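Local coordinates for protein alpha-1,2-mannosidase (Bacteroides thetaiotaomicron, PDB 2WW2) that hydrolyses alpha-mannosidic linkages as a calcium-dependent, inverting glycoside hydrolase of family 92 from a human gut symbiont, at residues Asp222-Ala225 against Gly226-Leu229; Gly174-Pro177 against Asp178-Asn182; Asn268-Leu271 against Gly272-Glu275. All coordinates share one frame; numbering follows the deposited sequence.

Interaction 1 (Asp222-Ala225 against Gly226-Leu229); sequences DVPA and GEKL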
ATOM      1  N   ASP A 222      -7.261   1.221  60.981  1.00  9.56           N
ATOM      2  CA  ASP A 222      -7.471   2.514  61.614  1.00 10.99           C
ATOM      3  C   ASP A 222      -6.108   3.145  61.823  1.00 10.90           C
ATOM      4  O   ASP A 222      -5.743   3.512  62.945  1.00 10.89           O
ATOM      5  CB  ASP A 222      -8.190   2.357  62.951  1.00 11.76           C
ATOM      6  CG  ASP A 222      -8.681   3.673  63.491  1.00 15.03           C
ATOM      7  OD1 ASP A 222      -8.765   4.642  62.705  1.00 18.60           O
ATOM      8  OD2 ASP A 222      -8.983   3.741  64.696  1.00 18.53           O
ATOM      9  N   VAL A 223      -5.346   3.246  60.741  1.00 10.55           N
ATOM     10  CA  VAL A 223      -4.022   3.849  60.785  1.00 10.68           C
ATOM     11  C   VAL A 223      -4.146   5.311  61.213  1.00 11.64           C
ATOM     12  O   VAL A 223      -4.930   6.061  60.630  1.00 12.04           O
ATOM     13  CB  VAL A 223      -3.336   3.790  59.404  1.00  9.91           C
ATOM     14  CG1 VAL A 223      -1.919   4.405  59.489  1.00  8.83           C
ATOM     15  CG2 VAL A 223      -3.278   2.338  58.881  1.00  9.88           C
ATOM     16  N   PRO A 224      -3.373   5.734  62.231  1.00 12.69           N
ATOM     17  CA  PRO A 224      -3.519   7.138  62.641  1.00 12.93           C
ATOM     18  C   PRO A 224      -2.978   8.121  61.600  1.00 13.35           C
ATOM     19  O   PRO A 224      -2.067   7.791  60.836  1.00 13.39           O
ATOM     20  CB  PRO A 224      -2.701   7.233  63.950  1.00 13.56           C
ATOM     21  CG  PRO A 224      -2.316   5.799  64.329  1.00 13.92           C
ATOM     22  CD  PRO A 224      -2.414   4.976  63.059  1.00 12.24           C
ATOM     23  N   ALA A 225      -3.533   9.324  61.560  1.00 13.71           N
ATOM     24  CA  ALA A 225      -3.013  10.347  60.655  1.00 14.33           C
ATOM     25  C   ALA A 225      -1.497  10.477  60.791  1.00 14.35           C
ATOM     26  O   ALA A 225      -0.956  10.415  61.898  1.00 14.54           O
ATOM     27  CB  ALA A 225      -3.686  11.689  60.926  1.00 14.55           C
ATOM     28  N   GLY A 226      -0.806  10.655  59.670  1.00 14.52           N
ATOM     29  CA  GLY A 226       0.648  10.777  59.699  1.00 14.27           C
ATOM     30  C   GLY A 226       1.372   9.445  59.586  1.00 14.47           C
ATOM     31  O   GLY A 226       2.565   9.417  59.303  1.00 14.72           O
ATOM     32  N   GLU A 227       0.668   8.338  59.811  1.00 13.52           N
ATOM     33  CA  GLU A 227       1.299   7.022  59.726  1.00 13.15           C
ATOM     34  C   GLU A 227       0.949   6.326  58.408  1.00 12.71           C
ATOM     35  O   GLU A 227       0.004   6.708  57.739  1.00 12.59           O
ATOM     36  CB  GLU A 227       0.917   6.134  60.926  1.00 13.01           C
ATOM     37  CG  GLU A 227       1.417   6.671  62.275  1.00 13.56           C
ATOM     38  CD  GLU A 227       1.235   5.668  63.416  1.00 15.31           C
ATOM     39  OE1 GLU A 227       0.899   4.485  63.167  1.00 14.01           O
ATOM     40  OE2 GLU A 227       1.425   6.066  64.576  1.00 14.95           O
ATOM     41  N   LYS A 228       1.727   5.317  58.040  1.00 12.14           N
ATOM     42  CA  LYS A 228       1.489   4.578  56.803  1.00 12.62           C
ATOM     43  C   LYS A 228       1.367   3.105  57.140  1.00 11.74           C
ATOM     44  O   LYS A 228       2.002   2.630  58.083  1.00 11.68           O
ATOM     45  CB  LYS A 228       2.624   4.801  55.796  1.00 12.67           C
ATOM     46  CG  LYS A 228       2.776   6.277  55.358  1.00 16.78           C
ATOM     47  CD  LYS A 228       3.904   6.441  54.337  1.00 22.26           C
ATOM     48  CE  LYS A 228       5.269   6.180  54.984  1.00 25.36           C
ATOM     49  NZ  LYS A 228       6.400   6.494  54.046  1.00 29.77           N
ATOM     50  N   LEU A 229       0.550   2.392  56.371  1.00 10.51           N
ATOM     51  CA  LEU A 229       0.435   0.949  56.510  1.00  9.73           C
ATOM     52  C   LEU A 229       1.557   0.317  55.700  1.00  9.87           C
ATOM     53  O   LEU A 229       1.790   0.710  54.548  1.00 10.69           O
ATOM     54  CB  LEU A 229      -0.907   0.478  55.930  1.00  9.18           C
ATOM     55  CG  LEU A 229      -1.199  -1.026  55.979  1.00  9.44           C
ATOM     56  CD1 LEU A 229      -1.489  -1.471  57.424  1.00  9.83           C
ATOM     57  CD2 LEU A 229      -2.367  -1.360  55.063  1.00  8.13           C
TER

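Interaction 2 (Gly174-Pro177 against Asp178-Asn182); sequences GGVP and DNFAN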
ATOM      1  N   GLY A 174      -2.800 -23.439  31.617  1.00  9.85           N
ATOM      2  CA  GLY A 174      -2.217 -24.685  31.146  1.00  9.91           C
ATOM      3  C   GLY A 174      -0.733 -24.787  31.457  1.00  9.57           C
ATOM      4  O   GLY A 174      -0.141 -23.876  32.048  1.00  8.73           O
ATOM      5  N   GLY A 175      -0.116 -25.893  31.040  1.00  9.39           N
ATOM      6  CA  GLY A 175       1.307 -26.100  31.332  1.00  9.68           C
ATOM      7  C   GLY A 175       1.645 -26.262  32.813  1.00  9.83           C
ATOM      8  O   GLY A 175       2.768 -25.945  33.229  1.00  9.79           O
ATOM      9  N   VAL A 176       0.699 -26.776  33.611  1.00  9.09           N
ATOM     10  CA  VAL A 176       0.972 -27.045  35.022  1.00  8.98           C
ATOM     11  C   VAL A 176       0.609 -28.476  35.413  1.00  9.32           C
ATOM     12  O   VAL A 176      -0.325 -29.058  34.845  1.00  9.65           O
ATOM     13  CB  VAL A 176       0.234 -26.064  35.972  1.00  8.58           C
ATOM     14  CG1 VAL A 176       0.646 -24.597  35.675  1.00  7.77           C
ATOM     15  CG2 VAL A 176      -1.295 -26.254  35.880  1.00  9.72           C
ATOM     16  N   PRO A 177       1.344 -29.052  36.382  1.00  8.82           N
ATOM     17  CA  PRO A 177       0.977 -30.369  36.922  1.00  8.87           C
ATOM     18  C   PRO A 177      -0.335 -30.307  37.717  1.00  9.38           C
ATOM     19  O   PRO A 177      -0.817 -29.216  38.062  1.00  8.31           O
ATOM     20  CB  PRO A 177       2.142 -30.700  37.870  1.00  9.04           C
ATOM     21  CG  PRO A 177       3.296 -29.770  37.404  1.00  9.23           C
ATOM     22  CD  PRO A 177       2.566 -28.519  37.011  1.00  8.47           C
ATOM     23  N   ASP A 178      -0.890 -31.475  38.035  1.00  9.61           N
ATOM     24  CA  ASP A 178      -2.190 -31.550  38.697  1.00 10.74           C
ATOM     25  C   ASP A 178      -2.197 -30.969  40.099  1.00 10.59           C
ATOM     26  O   ASP A 178      -3.259 -30.684  40.623  1.00 11.96           O
ATOM     27  CB  ASP A 178      -2.663 -33.007  38.799  1.00 11.58           C
ATOM     28  CG  ASP A 178      -3.173 -33.554  37.491  1.00 15.09           C
ATOM     29  OD1 ASP A 178      -3.324 -32.773  36.520  1.00 18.20           O
ATOM     30  OD2 ASP A 178      -3.448 -34.772  37.449  1.00 20.65           O
ATOM     31  N   ASN A 179      -1.037 -30.837  40.734  1.00 10.88           N
ATOM     32  CA  ASN A 179      -0.989 -30.366  42.121  1.00 10.28           C
ATOM     33  C   ASN A 179      -0.551 -28.918  42.215  1.00 10.14           C
ATOM     34  O   ASN A 179      -0.152 -28.458  43.280  1.00  8.81           O
ATOM     35  CB  ASN A 179      -0.050 -31.237  42.972  1.00 11.19           C
ATOM     36  CG  ASN A 179       1.392 -31.218  42.469  1.00 12.51           C
ATOM     37  OD1 ASN A 179       1.697 -30.596  41.451  1.00 13.80           O
ATOM     38  ND2 ASN A 179       2.280 -31.903  43.183  1.00 12.12           N
ATOM     39  N   PHE A 180      -0.625 -28.211  41.096  1.00  9.02           N
ATOM     40  CA  PHE A 180      -0.116 -26.837  41.037  1.00  9.51           C
ATOM     41  C   PHE A 180      -0.816 -25.861  41.998  1.00 10.18           C
ATOM     42  O   PHE A 180      -2.047 -25.866  42.117  1.00 10.09           O
ATOM     43  CB  PHE A 180      -0.220 -26.308  39.606  1.00  8.90           C
ATOM     44  CG  PHE A 180       0.032 -24.842  39.498  1.00  8.41           C
ATOM     45  CD1 PHE A 180       1.337 -24.354  39.469  1.00  7.92           C
ATOM     46  CD2 PHE A 180      -1.022 -23.954  39.463  1.00  7.99           C
ATOM     47  CE1 PHE A 180       1.589 -22.976  39.393  1.00  8.40           C
ATOM     48  CE2 PHE A 180      -0.787 -22.564  39.364  1.00  7.94           C
ATOM     49  CZ  PHE A 180       0.523 -22.082  39.345  1.00  9.61           C
ATOM     50  N   ALA A 181      -0.018 -25.004  42.646  1.00 10.23           N
ATOM     51  CA  ALA A 181      -0.519 -23.858  43.423  1.00  9.83           C
ATOM     52  C   ALA A 181       0.616 -22.904  43.717  1.00 10.28           C
ATOM     53  O   ALA A 181       1.771 -23.329  43.815  1.00 10.28           O
ATOM     54  CB  ALA A 181      -1.127 -24.304  44.749  1.00  9.32           C
ATOM     55  N   ASN A 182       0.274 -21.620  43.873  1.00  9.09           N
ATOM     56  CA  ASN A 182       1.182 -20.666  44.464  1.00  9.03           C
ATOM     57  C   ASN A 182       0.677 -20.348  45.884  1.00  9.03           C
ATOM     58  O   ASN A 182      -0.486 -19.969  46.068  1.00  8.48           O
ATOM     59  CB  ASN A 182       1.305 -19.409  43.574  1.00  8.50           C
ATOM     60  CG  ASN A 182       2.248 -18.379  44.149  1.00  9.30           C
ATOM     61  OD1 ASN A 182       3.485 -18.448  43.977  1.00 11.26           O
ATOM     62  ND2 ASN A 182       1.679 -17.402  44.825  1.00  4.36           N
TER
HETATM   63  O   HOH W   1      -2.692 -30.374  35.464  1.00 32.74           O

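Interaction 3 (Asn268-Leu271 against Gly272-Glu275); sequences NNYL and GRVE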
ATOM      1  N   ASN A 268      21.275  -1.552  39.528  1.00  7.25           N
ATOM      2  CA  ASN A 268      22.485  -0.837  39.158  1.00  8.00           C
ATOM      3  C   ASN A 268      23.661  -1.798  38.936  1.00  8.36           C
ATOM      4  O   ASN A 268      24.475  -1.600  38.032  1.00  8.49           O
ATOM      5  CB  ASN A 268      22.830   0.228  40.203  1.00  8.01           C
ATOM      6  CG  ASN A 268      22.001   1.489  40.024  1.00  8.30           C
ATOM      7  OD1 ASN A 268      21.622   1.824  38.908  1.00  8.30           O
ATOM      8  ND2 ASN A 268      21.734   2.196  41.110  1.00  7.57           N
ATOM      9  N   ASN A 269      23.759  -2.823  39.780  1.00  8.59           N
ATOM     10  CA  ASN A 269      24.813  -3.833  39.633  1.00  8.96           C
ATOM     11  C   ASN A 269      24.734  -4.566  38.287  1.00  8.30           C
ATOM     12  O   ASN A 269      25.733  -4.690  37.573  1.00  7.40           O
ATOM     13  CB  ASN A 269      24.756  -4.852  40.785  1.00  9.63           C
ATOM     14  CG  ASN A 269      25.270  -4.274  42.123  1.00 13.70           C
ATOM     15  OD1 ASN A 269      25.840  -3.173  42.171  1.00 16.09           O
ATOM     16  ND2 ASN A 269      25.089  -5.032  43.204  1.00 15.66           N
ATOM     17  N   TYR A 270      23.558  -5.083  37.959  1.00  7.20           N
ATOM     18  CA  TYR A 270      23.396  -5.861  36.728  1.00  7.71           C
ATOM     19  C   TYR A 270      23.394  -4.979  35.473  1.00  7.47           C
ATOM     20  O   TYR A 270      24.057  -5.313  34.482  1.00  7.84           O
ATOM     21  CB  TYR A 270      22.151  -6.765  36.793  1.00  6.33           C
ATOM     22  CG  TYR A 270      22.369  -7.971  37.702  1.00  9.01           C
ATOM     23  CD1 TYR A 270      23.080  -9.077  37.255  1.00 10.02           C
ATOM     24  CD2 TYR A 270      21.890  -7.983  39.009  1.00 10.55           C
ATOM     25  CE1 TYR A 270      23.305 -10.174  38.089  1.00 12.07           C
ATOM     26  CE2 TYR A 270      22.119  -9.063  39.849  1.00 12.35           C
ATOM     27  CZ  TYR A 270      22.818 -10.148  39.380  1.00 13.70           C
ATOM     28  OH  TYR A 270      23.018 -11.211  40.209  1.00 12.61           O
ATOM     29  N   LEU A 271      22.690  -3.845  35.509  1.00  7.65           N
ATOM     30  CA  LEU A 271      22.725  -2.933  34.354  1.00  7.45           C
ATOM     31  C   LEU A 271      24.147  -2.437  34.134  1.00  7.60           C
ATOM     32  O   LEU A 271      24.576  -2.241  32.995  1.00  7.93           O
ATOM     33  CB  LEU A 271      21.776  -1.727  34.516  1.00  7.22           C
ATOM     34  CG  LEU A 271      20.281  -2.084  34.653  1.00  7.15           C
ATOM     35  CD1 LEU A 271      19.467  -0.863  35.084  1.00  7.58           C
ATOM     36  CD2 LEU A 271      19.734  -2.701  33.356  1.00  7.74           C
ATOM     37  N   GLY A 272      24.866  -2.213  35.229  1.00  8.15           N
ATOM     38  CA  GLY A 272      26.197  -1.598  35.157  1.00  8.44           C
ATOM     39  C   GLY A 272      27.273  -2.491  34.574  1.00  9.59           C
ATOM     40  O   GLY A 272      28.408  -2.046  34.367  1.00  9.68           O
ATOM     41  N   ARG A 273      26.932  -3.747  34.289  1.00  9.03           N
ATOM     42  CA  ARG A 273      27.893  -4.605  33.601  1.00 10.03           C
ATOM     43  C   ARG A 273      28.191  -4.135  32.182  1.00  9.81           C
ATOM     44  O   ARG A 273      29.205  -4.530  31.606  1.00 10.02           O
ATOM     45  CB  ARG A 273      27.462  -6.069  33.599  1.00  9.25           C
ATOM     46  CG  ARG A 273      27.405  -6.669  34.992  1.00 10.93           C
ATOM     47  CD  ARG A 273      27.404  -8.178  34.905  1.00 10.97           C
ATOM     48  NE  ARG A 273      27.258  -8.788  36.220  1.00  9.60           N
ATOM     49  CZ  ARG A 273      27.035 -10.079  36.407  1.00  9.72           C
ATOM     50  NH1 ARG A 273      26.923 -10.870  35.352  1.00  6.98           N
ATOM     51  NH2 ARG A 273      26.912 -10.575  37.640  1.00  9.96           N
ATOM     52  N   VAL A 274      27.315  -3.308  31.614  1.00  9.23           N
ATOM     53  CA  VAL A 274      27.680  -2.570  30.417  1.00  9.61           C
ATOM     54  C   VAL A 274      27.507  -1.069  30.641  1.00  9.77           C
ATOM     55  O   VAL A 274      26.415  -0.581  30.963  1.00  9.51           O
ATOM     56  CB  VAL A 274      27.011  -3.094  29.092  1.00  9.62           C
ATOM     57  CG1 VAL A 274      25.515  -3.223  29.243  1.00 10.83           C
ATOM     58  CG2 VAL A 274      27.381  -2.169  27.895  1.00 10.17           C
ATOM     59  N   GLU A 275      28.613  -0.347  30.537  1.00  9.20           N
ATOM     60  CA  GLU A 275      28.604   1.069  30.841  1.00 10.15           C
ATOM     61  C   GLU A 275      28.646   1.878  29.555  1.00 10.09           C
ATOM     62  O   GLU A 275      29.684   1.919  28.889  1.00  9.86           O
ATOM     63  CB  GLU A 275      29.853   1.463  31.624  1.00 11.30           C
ATOM     64  CG  GLU A 275      29.951   1.005  33.038  1.00 15.89           C
ATOM     65  CD  GLU A 275      31.147   1.689  33.733  1.00 19.15           C
ATOM     66  OE1 GLU A 275      32.192   1.032  33.889  1.00 20.25           O
ATOM     67  OE2 GLU A 275      31.048   2.884  34.066  1.00 21.37           O
TER
HETATM   68  O   HOH W   2      27.507  -7.222  38.497  1.00 25.99           O

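Interaction 1 (Asp222-Ala225 against Gly226-Leu229)
Pro224 and Glu227 face each other across a tight bend, the carboxylate lying against CG and CD of the proline ring. The two side chains run askew to each other, with Glu227 OE1 3.4 Å from Pro224 CD. The glutamate reaches this position because its CG stands beside its own backbone N (chi1 -64°) and the chain then runs out extended. The same OE1 accepts a hydrogen bond from His190 NE2, which fixes the carboxylate from outside the bend. Val223 turns into the same bend with CG1 anti to its backbone N. Val223 CG1 packs against both the side chain and the backbone of Glu227, 3.6 Å from Glu227 CB and 3.5 Å from Glu227 O. The other branch touches the start of the following strand, Val223 CG2 lying 4.2 Å from Leu229 CB. The backbone closes the bend: the Glu227 N-H bonds to Pro224 O at 3.0 Å, with an angle of 156° at the hydrogen; the donor is tilted from the carbonyl plane. Gly226 takes a positive phi (89°), at which a beta carbon would be forced against Ala225 O. Further on, Lys228 points away from the bend at its CB, and its NZ forms a salt bridge with Glu134. Proline, alanine, glycine and glutamate thus form a type II beta turn, with glycine at its third position, in the link between strands 216-221 and 229-236.

Interaction 2 (Gly174-Pro177 against Asp178-Asn182)
Pro177 and Phe180 are joined at the backbone, the Phe180 N-H reaching Pro177 O at 3.2 Å. This donor approaches from above the carbonyl plane, and the bond is moderately bent, at 148°. Phe180 CB also rests against that oxygen, 3.3 Å from Pro177 O. With CG anti to its backbone N (chi1 169°), the phenyl ring is brought beside Val176, whose CG1 lies over one face. There Val176 CG1 makes a CH-pi contact, 3.9 Å from the centroid of the Phe180 ring and close to the ring normal. Nearer the backbone, Val176 CB comes within 3.7 Å of Phe180 CB. The bend is a type I beta turn from Pro177 to Phe180, set in the loop that connects the paired antiparallel strands 164-169 and 182-188. Tyr313, from strand 310-313, packs on both Pro177 and Phe180. A water donates to two acceptors, lying 2.8 Å from Val176 O and 2.7 Å from Asp178 OD1, and so ties the aspartate to the backbone before the turn. Asn179 places OD1 3.6 Å from Pro177 CB, while its amide group bonds to Tyr313 OH through OD1 and to Gly318 O through ND2.

Interaction 3 (Asn268-Leu271 against Gly272-Glu275)
Asn268 O accepts the Gly272 N-H at 2.9 Å, the alpha-helical bond that carries helix 256-271 to its last turn. It is bent, at 135°, with the donor above the carbonyl plane. A beta carbon on Gly272 would clash with Asn268 O, at 2.7 Å. One residue on, Asn269 O accepts from a water that in turn accepts from Arg273 NE, 2.8 Å from that nitrogen and in the plane of the guanidinium group. The arginine side chain is thereby bridged to the helix end that precedes it.

Tyr270 follows, and it meets Arg273 through both backbone and side chain. The Arg273 N-H bonds to Tyr270 O at 3.3 Å and 161°, a shift from the i+4 to the i+3 spacing as the helix closes and the chain runs through a type I beta turn, Leu271 to Val274, directly into strand 274-277. The two side chains lie alongside each other in the same direction, CD1 and CE1 of the tyrosine over one face of the guanidinium, with Tyr270 CE1 3.7 Å from Arg273 NH2. Ring and guanidinium planes are 39° apart, so the pair is not a flat stack. The Arg273 chain is extended from CG to NE, which carries the guanidinium alongside the tyrosine ring; NH2 continues to a salt bridge with Glu348 while NH1 bonds to Leu345 O. A leucine here would probably leave Glu348 without its charged mate, break the water link to Asn269 O and uncover the flank of Tyr270.

Leu271 O accepts the Val274 N-H at 3.2 Å, and the side chains of Leu271 and Val274 both pack on helix 281-294 through Leu291.

From the N terminus, interaction 2 comes first, turning the chain between the antiparallel partners 164-169 and 182-188. Interaction 1 follows, in the connection from strand 216-221 to strand 229-236; these two strands are not paired with each other, and the second lies beside 182-188. Interaction 3 lies beyond, where helix 256-271 passes into strand 274-277, an outermost strand of a mixed sheet. The three are strictly in series, none nested or crossing, and their centres are 35 to 39 Å apart. Interactions 1 and 2 belong to the N-terminal family region and interaction 3 to the catalytic one, although interaction 2 also packs on Tyr313 of the catalytic region.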